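Local atomic coordinates of large adhesion protein (Lap) involved in biofilm formation (Marinobacter hydrocarbonoclasticus, PDB entry 6XI3), a protein that probably extends an adhesive domain outward from the bacterial cell through calcium-linked tandem Ig-like repeats, contributing to biofilm formation. Residues N351-I354 against N360-N363. Numbering follows the deposited sequence.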
ATOM      1  N   ASN A 351       3.602 -55.645   8.344  1.00 26.34           N
ATOM      2  CA  ASN A 351       2.807 -56.888   8.114  1.00 29.41           C
ATOM      3  C   ASN A 351       3.773 -58.000   7.691  1.00 27.65           C
ATOM      4  O   ASN A 351       4.604 -57.767   6.764  1.00 27.43           O
ATOM      5  CB  ASN A 351       1.656 -56.685   7.107  1.00 32.09           C
ATOM      6  CG  ASN A 351       0.558 -55.766   7.622  1.00 35.01           C
ATOM      7  OD1 ASN A 351       0.645 -54.550   7.492  1.00 38.48           O
ATOM      8  ND2 ASN A 351      -0.481 -56.317   8.222  1.00 37.81           N
ATOM      9  N   VAL A 352       3.644 -59.180   8.316  1.00 26.12           N
ATOM     10  CA  VAL A 352       4.522 -60.357   8.064  1.00 24.36           C
ATOM     11  C   VAL A 352       3.644 -61.546   7.673  1.00 24.08           C
ATOM     12  O   VAL A 352       2.596 -61.735   8.286  1.00 22.53           O
ATOM     13  CB  VAL A 352       5.403 -60.671   9.281  1.00 29.63           C
ATOM     14  CG1 VAL A 352       6.185 -61.961   9.109  1.00 32.51           C
ATOM     15  CG2 VAL A 352       6.362 -59.529   9.592  1.00 28.45           C
ATOM     16  N   THR A 353       4.014 -62.246   6.605  1.00 25.67           N
ATOM     17  CA  THR A 353       3.422 -63.559   6.211  1.00 27.58           C
ATOM     18  C   THR A 353       4.529 -64.614   6.231  1.00 27.62           C
ATOM     19  O   THR A 353       5.678 -64.304   5.841  1.00 29.55           O
ATOM     20  CB  THR A 353       2.770 -63.491   4.823  1.00 29.31           C
ATOM     21  OG1 THR A 353       3.862 -63.148   3.968  1.00 33.46           O
ATOM     22  CG2 THR A 353       1.643 -62.478   4.710  1.00 29.82           C
ATOM     23  N   ILE A 354       4.213 -65.803   6.734  1.00 26.75           N
ATOM     24  CA  ILE A 354       5.088 -66.999   6.624  1.00 26.68           C
ATOM     25  C   ILE A 354       4.257 -68.021   5.849  1.00 27.62           C
ATOM     26  O   ILE A 354       3.173 -68.337   6.338  1.00 24.02           O
ATOM     27  CB  ILE A 354       5.490 -67.505   8.015  1.00 28.02           C
ATOM     28  CG1 ILE A 354       6.130 -66.382   8.841  1.00 29.77           C
ATOM     29  CG2 ILE A 354       6.408 -68.708   7.914  1.00 28.28           C
ATOM     30  CD1 ILE A 354       5.777 -66.485  10.293  1.00 33.19           C
ATOM     31  N   ASN A 360      -0.100 -72.905   2.975  1.00 34.83           N
ATOM     32  CA  ASN A 360      -0.689 -72.440   4.265  1.00 31.79           C
ATOM     33  C   ASN A 360       0.025 -71.151   4.697  1.00 29.59           C
ATOM     34  O   ASN A 360       1.180 -70.957   4.305  1.00 27.70           O
ATOM     35  CB  ASN A 360      -0.564 -73.476   5.372  1.00 34.39           C
ATOM     36  CG  ASN A 360      -1.232 -74.778   5.013  1.00 37.32           C
ATOM     37  OD1 ASN A 360      -2.391 -74.774   4.604  1.00 39.86           O
ATOM     38  ND2 ASN A 360      -0.527 -75.880   5.197  1.00 36.72           N
ATOM     39  N   VAL A 361      -0.664 -70.247   5.372  1.00 29.49           N
ATOM     40  CA  VAL A 361      -0.086 -68.901   5.660  1.00 31.26           C
ATOM     41  C   VAL A 361      -0.331 -68.589   7.129  1.00 28.75           C
ATOM     42  O   VAL A 361      -1.424 -68.876   7.630  1.00 29.66           O
ATOM     43  CB  VAL A 361      -0.616 -67.789   4.730  1.00 34.49           C
ATOM     44  CG1 VAL A 361      -0.082 -66.418   5.110  1.00 31.91           C
ATOM     45  CG2 VAL A 361      -0.273 -68.060   3.273  1.00 35.02           C
ATOM     46  N   VAL A 362       0.696 -68.049   7.784  1.00 27.73           N
ATOM     47  CA  VAL A 362       0.588 -67.394   9.112  1.00 26.60           C
ATOM     48  C   VAL A 362       0.778 -65.899   8.875  1.00 26.47           C
ATOM     49  O   VAL A 362       1.748 -65.533   8.196  1.00 25.66           O
ATOM     50  CB  VAL A 362       1.609 -67.909  10.138  1.00 27.10           C
ATOM     51  CG1 VAL A 362       1.685 -66.976  11.342  1.00 26.77           C
ATOM     52  CG2 VAL A 362       1.289 -69.331  10.570  1.00 26.97           C
ATOM     53  N   ASN A 363      -0.131 -65.096   9.424  1.00 26.23           N
ATOM     54  CA  ASN A 363      -0.102 -63.614   9.334  1.00 28.03           C
ATOM     55  C   ASN A 363       0.213 -63.062  10.732  1.00 29.26           C
ATOM     56  O   ASN A 363      -0.360 -63.547  11.725  1.00 29.55           O
ATOM     57  CB  ASN A 363      -1.425 -63.026   8.831  1.00 30.76           C
ATOM     58  CG  ASN A 363      -1.859 -63.562   7.478  1.00 33.11           C
ATOM     59  OD1 ASN A 363      -1.305 -63.197   6.444  1.00 36.79           O
ATOM     60  ND2 ASN A 363      -2.855 -64.432   7.480  1.00 30.53           N
TER
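I354 and V362 form the hydrogen-bonded pair of an antiparallel beta hairpin, strands 349-356 and 361-367, in an Ig-like beta-sandwich domain. I354 N donates to V362 O at 2.9 Å, nearly straight at 163°, and V362 N returns a bond of like length to I354 O. Both donors lie in the plane of the carbonyl they approach. T353 and N363, one step along, make the non-hydrogen-bonded pair, with CA atoms 4.7 Å apart. There T353 CA brings a CA-H...O contact to V362 O at 3.3 Å, so this oxygen meets two hydrogens.

The T353 side chain rises from the face that also carries V361 and N363, and lies obliquely to that of N363. Its CB meets V361 CG1 and V362 O, each at 4.1 Å. A chi1 of 61° sets OG1 between the backbone N and the carbonyl carbon and leaves the methyl CG2 anti to that carbon; CG2 reaches N363 OD1 at 3.5 Å, a van der Waals touch.

The other face is apolar: V352 and I354 between them pack on V335, L337, L376 and V379 of strands 334-342 and 374-380, outside this sheet, and I354 also on V391 of the adjacent strand within it. Strand 361-367 is outermost, and N363 is exposed. V362 lies on the I354 face, its CG1 anti to the backbone N, and this methyl meets I354 CD1 at 4.3 Å.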